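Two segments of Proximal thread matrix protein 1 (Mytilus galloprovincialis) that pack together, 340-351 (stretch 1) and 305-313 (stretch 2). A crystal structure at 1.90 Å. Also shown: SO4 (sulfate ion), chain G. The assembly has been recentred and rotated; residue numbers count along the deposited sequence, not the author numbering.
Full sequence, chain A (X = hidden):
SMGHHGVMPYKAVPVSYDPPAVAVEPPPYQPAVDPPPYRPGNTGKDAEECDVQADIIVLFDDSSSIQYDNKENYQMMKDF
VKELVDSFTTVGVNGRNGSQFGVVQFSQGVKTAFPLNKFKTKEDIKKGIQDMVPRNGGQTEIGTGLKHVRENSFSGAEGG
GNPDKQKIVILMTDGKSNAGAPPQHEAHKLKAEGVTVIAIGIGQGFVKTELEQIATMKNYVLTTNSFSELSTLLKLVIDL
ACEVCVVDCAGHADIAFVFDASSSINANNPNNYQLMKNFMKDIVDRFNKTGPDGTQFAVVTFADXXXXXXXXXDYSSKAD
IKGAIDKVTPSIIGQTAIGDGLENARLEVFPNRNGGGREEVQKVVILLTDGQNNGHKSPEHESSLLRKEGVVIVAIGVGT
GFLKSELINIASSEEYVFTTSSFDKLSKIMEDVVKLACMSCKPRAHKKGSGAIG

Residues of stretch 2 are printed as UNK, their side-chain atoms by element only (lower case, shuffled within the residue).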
ATOM      1  N   ASP A 340       1.805   4.018 -22.277  1.00 15.80           N
ATOM      2  CA  ASP A 340       2.453   3.013 -23.130  1.00 16.65           C
ATOM      3  C   ASP A 340       3.597   2.313 -22.390  1.00 16.33           C
ATOM      4  O   ASP A 340       3.779   1.095 -22.517  1.00 16.77           O
ATOM      5  CB  ASP A 340       2.992   3.674 -24.393  1.00 15.33           C
ATOM      6  CG  ASP A 340       1.900   4.043 -25.375  1.00 23.60           C
ATOM      7  OD1 ASP A 340       1.017   4.862 -25.024  1.00 23.28           O
ATOM      8  OD2 ASP A 340       1.937   3.505 -26.505  1.00 28.37           O
ATOM      9  N   GLY A 341       4.369   3.086 -21.629  1.00 15.74           N
ATOM     10  CA  GLY A 341       5.441   2.535 -20.804  1.00 16.13           C
ATOM     11  C   GLY A 341       4.950   1.454 -19.854  1.00 15.21           C
ATOM     12  O   GLY A 341       5.541   0.383 -19.740  1.00 14.05           O
ATOM     13  N   LEU A 342       3.861   1.748 -19.159  1.00 14.04           N
ATOM     14  CA  LEU A 342       3.260   0.798 -18.228  1.00 16.65           C
ATOM     15  C   LEU A 342       2.682  -0.430 -18.952  1.00 17.48           C
ATOM     16  O   LEU A 342       2.865  -1.562 -18.488  1.00 16.11           O
ATOM     17  CB  LEU A 342       2.175   1.488 -17.404  1.00 17.41           C
ATOM     18  CG  LEU A 342       2.669   2.515 -16.376  1.00 20.50           C
ATOM     19  CD1 LEU A 342       1.522   3.309 -15.823  1.00 17.52           C
ATOM     20  CD2 LEU A 342       3.457   1.847 -15.244  1.00 20.51           C
ATOM     21  N   GLU A 343       1.981  -0.207 -20.070  1.00 15.91           N
ATOM     22  CA  GLU A 343       1.482  -1.314 -20.901  1.00 17.86           C
ATOM     23  C   GLU A 343       2.624  -2.238 -21.343  1.00 15.22           C
ATOM     24  O   GLU A 343       2.529  -3.465 -21.265  1.00 18.29           O
ATOM     25  CB  GLU A 343       0.740  -0.785 -22.144  1.00 17.71           C
ATOM     26  CG  GLU A 343       0.257  -1.894 -23.094  1.00 22.24           C
ATOM     27  CD  GLU A 343       0.242  -1.480 -24.582  1.00 34.08           C
ATOM     28  OE1 GLU A 343       1.069  -0.641 -25.029  1.00 38.98           O
ATOM     29  OE2 GLU A 343      -0.606  -2.010 -25.319  1.00 29.90           O
ATOM     30  N   ASN A 344       3.706  -1.638 -21.818  1.00 14.68           N
ATOM     31  CA  ASN A 344       4.850  -2.394 -22.269  1.00 17.86           C
ATOM     32  C   ASN A 344       5.441  -3.249 -21.126  1.00 16.98           C
ATOM     33  O   ASN A 344       5.772  -4.423 -21.326  1.00 18.37           O
ATOM     34  CB  ASN A 344       5.902  -1.448 -22.866  1.00 19.40           C
ATOM     35  CG  ASN A 344       7.006  -2.184 -23.597  1.00 23.32           C
ATOM     36  OD1 ASN A 344       7.848  -2.845 -22.979  1.00 24.76           O
ATOM     37  ND2 ASN A 344       7.035  -2.045 -24.908  1.00 25.30           N
ATOM     38  N   ALA A 345       5.543  -2.680 -19.931  1.00 14.02           N
ATOM     39  CA  ALA A 345       6.065  -3.438 -18.798  1.00 16.95           C
ATOM     40  C   ALA A 345       5.132  -4.621 -18.558  1.00 16.22           C
ATOM     41  O   ALA A 345       5.579  -5.738 -18.313  1.00 18.42           O
ATOM     42  CB  ALA A 345       6.149  -2.565 -17.562  1.00 18.31           C
ATOM     43  N   ARG A 346       3.832  -4.369 -18.661  1.00 15.51           N
ATOM     44  CA  ARG A 346       2.835  -5.397 -18.373  1.00 15.17           C
ATOM     45  C   ARG A 346       2.859  -6.540 -19.395  1.00 20.58           C
ATOM     46  O   ARG A 346       2.794  -7.720 -19.025  1.00 20.62           O
ATOM     47  CB  ARG A 346       1.449  -4.784 -18.297  1.00 17.60           C
ATOM     48  CG  ARG A 346       0.349  -5.787 -17.947  1.00 20.96           C
ATOM     49  CD  ARG A 346      -0.985  -5.095 -17.709  1.00 20.31           C
ATOM     50  NE  ARG A 346      -1.486  -4.408 -18.899  1.00 22.04           N
ATOM     51  CZ  ARG A 346      -2.227  -4.975 -19.847  1.00 28.46           C
ATOM     52  NH1 ARG A 346      -2.570  -6.258 -19.762  1.00 24.79           N
ATOM     53  NH2 ARG A 346      -2.625  -4.255 -20.886  1.00 29.46           N
ATOM     54  N   LEU A 347       2.970  -6.191 -20.671  1.00 16.75           N
ATOM     55  CA  LEU A 347       2.866  -7.172 -21.732  1.00 18.54           C
ATOM     56  C   LEU A 347       4.203  -7.798 -22.120  1.00 18.38           C
ATOM     57  O   LEU A 347       4.241  -8.944 -22.571  1.00 20.16           O
ATOM     58  CB  LEU A 347       2.202  -6.543 -22.964  1.00 15.82           C
ATOM     59  CG  LEU A 347       0.773  -6.048 -22.751  1.00 19.96           C
ATOM     60  CD1 LEU A 347       0.226  -5.415 -24.039  1.00 24.01           C
ATOM     61  CD2 LEU A 347      -0.154  -7.181 -22.280  1.00 24.00           C
ATOM     62  N   GLU A 348       5.299  -7.068 -21.940  1.00 15.82           N
ATOM     63  CA  GLU A 348       6.597  -7.524 -22.439  1.00 20.33           C
ATOM     64  C   GLU A 348       7.687  -7.796 -21.399  1.00 19.15           C
ATOM     65  O   GLU A 348       8.690  -8.409 -21.726  1.00 18.54           O
ATOM     66  CB  GLU A 348       7.137  -6.516 -23.445  1.00 22.55           C
ATOM     67  CG  GLU A 348       6.270  -6.402 -24.659  1.00 26.97           C
ATOM     68  CD  GLU A 348       7.064  -6.209 -25.914  1.00 32.12           C
ATOM     69  OE1 GLU A 348       8.112  -5.548 -25.845  1.00 34.78           O
ATOM     70  OE2 GLU A 348       6.634  -6.723 -26.972  1.00 33.79           O
ATOM     71  N   VAL A 349       7.510  -7.326 -20.170  1.00 17.11           N
ATOM     72  CA  VAL A 349       8.526  -7.519 -19.134  1.00 15.66           C
ATOM     73  C   VAL A 349       8.116  -8.585 -18.114  1.00 16.55           C
ATOM     74  O   VAL A 349       8.845  -9.537 -17.895  1.00 24.37           O
ATOM     75  CB  VAL A 349       8.871  -6.204 -18.404  1.00 14.28           C
ATOM     76  CG1 VAL A 349       9.806  -6.458 -17.188  1.00 16.14           C
ATOM     77  CG2 VAL A 349       9.529  -5.216 -19.365  1.00 18.65           C
ATOM     78  N   PHE A 350       6.947  -8.445 -17.505  1.00 22.08           N
ATOM     79  CA  PHE A 350       6.605  -9.323 -16.377  1.00 25.01           C
ATOM     80  C   PHE A 350       6.102 -10.739 -16.701  1.00 28.19           C
ATOM     81  O   PHE A 350       6.441 -11.685 -15.976  1.00 38.79           O
ATOM     82  CB  PHE A 350       5.662  -8.599 -15.428  1.00 21.34           C
ATOM     83  CG  PHE A 350       6.339  -7.493 -14.683  1.00 22.63           C
ATOM     84  CD1 PHE A 350       7.375  -7.773 -13.811  1.00 20.36           C
ATOM     85  CD2 PHE A 350       5.981  -6.182 -14.884  1.00 21.30           C
ATOM     86  CE1 PHE A 350       8.035  -6.766 -13.144  1.00 17.61           C
ATOM     87  CE2 PHE A 350       6.625  -5.172 -14.217  1.00 20.41           C
ATOM     88  CZ  PHE A 350       7.661  -5.466 -13.335  1.00 19.69           C
ATOM     89  N   PRO A 351       5.332 -10.914 -17.784  1.00 25.81           N
ATOM     90  CA  PRO A 351       4.846 -12.292 -18.006  1.00 38.06           C
ATOM     91  C   PRO A 351       5.992 -13.293 -18.133  1.00 39.25           C
ATOM     92  O   PRO A 351       6.092 -14.174 -17.278  1.00 50.46           O
ATOM     93  CB  PRO A 351       4.085 -12.204 -19.342  1.00 32.03           C
ATOM     94  CG  PRO A 351       3.834 -10.744 -19.558  1.00 32.38           C
ATOM     95  CD  PRO A 351       5.011 -10.040 -18.922  1.00 28.16           C
ATOM     96  N   UNK A 305       5.926   6.872 -27.863  1.00 17.78           N
ATOM     97  CA  UNK A 305       5.453   5.500 -27.654  1.00 15.80           C
ATOM     98  C   UNK A 305       6.406   4.840 -26.675  1.00 19.28           C
ATOM     99  O   UNK A 305       7.196   5.544 -26.052  1.00 19.33           O
ATOM    100  n   UNK A 305       1.642   7.623 -29.572  1.00 19.69           N
ATOM    101  c   UNK A 305       5.404   4.737 -28.986  1.00 17.11           C
ATOM    102  n   UNK A 305       0.414   6.998 -31.398  1.00 26.56           N
ATOM    103  n   UNK A 305       1.924   5.511 -30.484  1.00 23.12           N
ATOM    104  c   UNK A 305       4.364   5.280 -29.987  1.00 19.71           C
ATOM    105  c   UNK A 305       1.330   6.709 -30.479  1.00 21.43           C
ATOM    106  c   UNK A 305       2.938   5.053 -29.511  1.00 17.21           C
ATOM    107  N   UNK A 306       6.333   3.518 -26.518  1.00 18.08           N
ATOM    108  CA  UNK A 306       7.197   2.827 -25.551  1.00 16.82           C
ATOM    109  C   UNK A 306       8.056   1.733 -26.191  1.00 18.30           C
ATOM    110  O   UNK A 306       7.671   1.128 -27.192  1.00 18.69           O
ATOM    111  c   UNK A 306       6.378   2.266 -24.401  1.00 18.10           C
ATOM    112  N   UNK A 307       9.224   1.494 -25.589  1.00 14.92           N
ATOM    113  CA  UNK A 307      10.203   0.562 -26.119  1.00 16.74           C
ATOM    114  C   UNK A 307      10.847  -0.208 -24.988  1.00 15.37           C
ATOM    115  O   UNK A 307      11.367   0.397 -24.048  1.00 15.62           O
ATOM    116  c   UNK A 307      11.299   1.343 -26.883  1.00 19.31           C
ATOM    117  c   UNK A 307      12.341   0.431 -27.483  1.00 20.71           C
ATOM    118  o   UNK A 307      10.684   2.107 -27.911  1.00 21.63           O
ATOM    119  N   UNK A 308      10.797  -1.532 -25.066  1.00 16.53           N
ATOM    120  CA  UNK A 308      11.563  -2.387 -24.142  1.00 17.21           C
ATOM    121  C   UNK A 308      13.026  -2.361 -24.534  1.00 17.18           C
ATOM    122  O   UNK A 308      13.393  -2.783 -25.644  1.00 18.01           O
ATOM    123  n   UNK A 308      10.978  -8.492 -23.735  1.00 33.22           N
ATOM    124  c   UNK A 308      11.115  -6.114 -22.969  1.00 27.36           C
ATOM    125  c   UNK A 308      11.419  -7.097 -24.076  1.00 34.91           C
ATOM    126  c   UNK A 308      11.802  -4.754 -23.168  1.00 21.80           C
ATOM    127  c   UNK A 308      11.051  -3.831 -24.144  1.00 20.23           C
ATOM    128  N   UNK A 309      13.858  -1.859 -23.631  1.00 15.73           N
ATOM    129  CA  UNK A 309      15.292  -1.767 -23.870  1.00 17.59           C
ATOM    130  C   UNK A 309      15.958  -3.079 -23.502  1.00 18.27           C
ATOM    131  O   UNK A 309      16.764  -3.605 -24.262  1.00 17.48           O
ATOM    132  c   UNK A 309      15.359   0.746 -23.419  1.00 16.85           C
ATOM    133  o   UNK A 309      16.494   0.569 -25.511  1.00 19.02           O
ATOM    134  c   UNK A 309      15.616   1.125 -24.865  1.00 20.36           C
ATOM    135  c   UNK A 309      15.909  -0.614 -23.078  1.00 18.27           C
ATOM    136  n   UNK A 309      14.840   2.067 -25.379  1.00 21.50           N
ATOM    137  N   UNK A 310      15.632  -3.601 -22.321  1.00 17.98           N
ATOM    138  CA  UNK A 310      16.045  -4.946 -21.970  1.00 17.70           C
ATOM    139  C   UNK A 310      15.092  -5.558 -20.955  1.00 17.36           C
ATOM    140  O   UNK A 310      14.539  -4.861 -20.099  1.00 14.69           O
ATOM    141  c   UNK A 310      17.514  -5.003 -21.502  1.00 15.90           C
ATOM    142  c   UNK A 310      17.659  -4.696 -18.991  1.00 14.30           C
ATOM    143  c   UNK A 310      18.541  -2.693 -18.012  1.00 18.04           C
ATOM    144  c   UNK A 310      17.838  -4.175 -20.268  1.00 16.82           C
ATOM    145  c   UNK A 310      18.020  -3.958 -17.864  1.00 15.82           C
ATOM    146  c   UNK A 310      18.729  -2.168 -19.275  1.00 16.58           C
ATOM    147  c   UNK A 310      18.386  -2.903 -20.390  1.00 18.02           C
ATOM    148  N   UNK A 311      14.862  -6.859 -21.112  1.00 18.80           N
ATOM    149  CA  UNK A 311      14.011  -7.615 -20.219  1.00 20.02           C
ATOM    150  C   UNK A 311      14.805  -8.178 -19.055  1.00 16.98           C
ATOM    151  O   UNK A 311      16.034  -8.026 -18.984  1.00 17.65           O
ATOM    152  N   UNK A 312      14.086  -8.856 -18.170  1.00 17.12           N
ATOM    153  CA  UNK A 312      14.599  -9.326 -16.886  1.00 20.91           C
ATOM    154  C   UNK A 312      15.692 -10.391 -17.013  1.00 26.26           C
ATOM    155  O   UNK A 312      16.502 -10.586 -16.084  1.00 21.68           O
ATOM    156  c   UNK A 312      11.128  -9.644 -15.140  1.00 20.23           C
ATOM    157  c   UNK A 312      12.903  -8.045 -14.443  1.00 16.26           C
ATOM    158  c   UNK A 312      12.361  -8.907 -15.581  1.00 18.95           C
ATOM    159  c   UNK A 312      13.430  -9.896 -16.064  1.00 19.39           C
ATOM    160  N   UNK A 313      15.727 -11.076 -18.155  1.00 23.77           N
ATOM    161  CA  UNK A 313      16.646 -12.205 -18.327  1.00 25.46           C
ATOM    162  C   UNK A 313      17.882 -11.888 -19.166  1.00 27.11           C
ATOM    163  O   UNK A 313      18.722 -12.776 -19.395  1.00 28.11           O
ATOM    164  c   UNK A 313      14.860 -15.563 -15.918  1.00 53.36           C
ATOM    165  c   UNK A 313      15.897 -13.382 -18.943  1.00 27.19           C
ATOM    166  c   UNK A 313      15.767 -14.902 -16.960  1.00 43.12           C
ATOM    167  n   UNK A 313      15.618 -15.897 -14.677  1.00 33.15           N
ATOM    168  c   UNK A 313      14.971 -14.094 -17.977  1.00 33.26           C
TER
HETATM  169  S   SO4 G1452      13.081 -11.268 -21.647  1.00 37.43           S
HETATM  170  O1  SO4 G1452      13.045 -10.237 -22.682  1.00 26.53           O
HETATM  171  O2  SO4 G1452      14.155 -10.973 -20.687  1.00 26.52           O
HETATM  172  O3  SO4 G1452      13.341 -12.573 -22.245  1.00 40.34           O
HETATM  173  O4  SO4 G1452      11.776 -11.270 -20.997  1.00 38.84           O
HETATM  174  O   HOH W   1       6.269  -1.069 -27.852  1.00 19.24           O
HETATM  175  O   HOH W   2       4.071   1.836 -27.653  1.00 21.83           O
HETATM  176  O   HOH W   3       8.985  -2.702 -27.072  1.00 19.66           O
HETATM  177  O   HOH W   4      11.547  -9.384 -19.065  1.00 21.24           O

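Position 305 carries three carbons, a nitrogen, and then a carbon bearing two more nitrogens. Its CA-to-CB bond points away from the helix, yet the chain bends back until its third carbon lies 3.5 Å from D340 OD2. A guanidinium on a flexible stem makes this R305. NE and D340 OD2 stand 4.5 Å apart, the oxygen well out of the guanidinium plane, so the attraction is one of charge alone.

Position 306 has a single side-chain carbon, directed toward the helix, 3.4 Å from D340 O and 3.5 Å from G341 N. The CA atoms of G341 and position 306 are only 5.1 Å apart, a gap that suits a methyl: A306.

At position 307 one carbon carries an oxygen and a carbon. The side chain points away and barely meets stretch 1. The branched pattern is that of T307; a beta-branched residue is at home in an exposed strand.

Position 308 shows four carbons in a row ending in nitrogen. It points toward the helix, its CB 3.5 Å from N344 OD1 and its fourth carbon 4.0 Å from V349 CG2. The terminal nitrogen donates a hydrogen bond to E348 O at 3.0 Å and another to sulfate O1 at 2.9 Å. This is K308, whose long stem gives NZ that reach.

Position 309 has three carbons, the third bearing an oxygen and a nitrogen, and touches nothing on stretch 1. This is Q309; a polar amide suits a partly exposed site where its nitrogen is hydrogen-bonded elsewhere in the structure.

Position 310 holds one carbon followed by a six-carbon ring. It points away from the helix and is buried, as suits the apolar ring of F310.

Position 311 has no side-chain atoms and is G311. A CB here would come within 2.3 Å of sulfate O1.

Position 312 has four carbons forked at the second. Directed toward stretch 1, it sets the fork carbon 3.9 Å from V349 CG1 and one branch tip 4.4 Å from F350 CD1, an apolar match that suits L312.

Position 313, again four carbons ending in nitrogen, keeps its side chain out of reach of stretch 1, while its backbone N donates to sulfate O2 at 3.0 Å. It is K313, a charged, flexible chain suited to an exposed site.

The strand crosses the helix at 43°, with A306 and K308 directed toward it and L312 extending the contact beyond the strand. Direct polar contact is sparse, and water fills the gaps: water 2 joins A306 N to D340 OD2, water 3 links K308 N, N344 ND2 and E348 OE1, and water 4 connects L312 N, V349 O and the sulfate.

Stretch 2 (305-313) RATKQFGLK
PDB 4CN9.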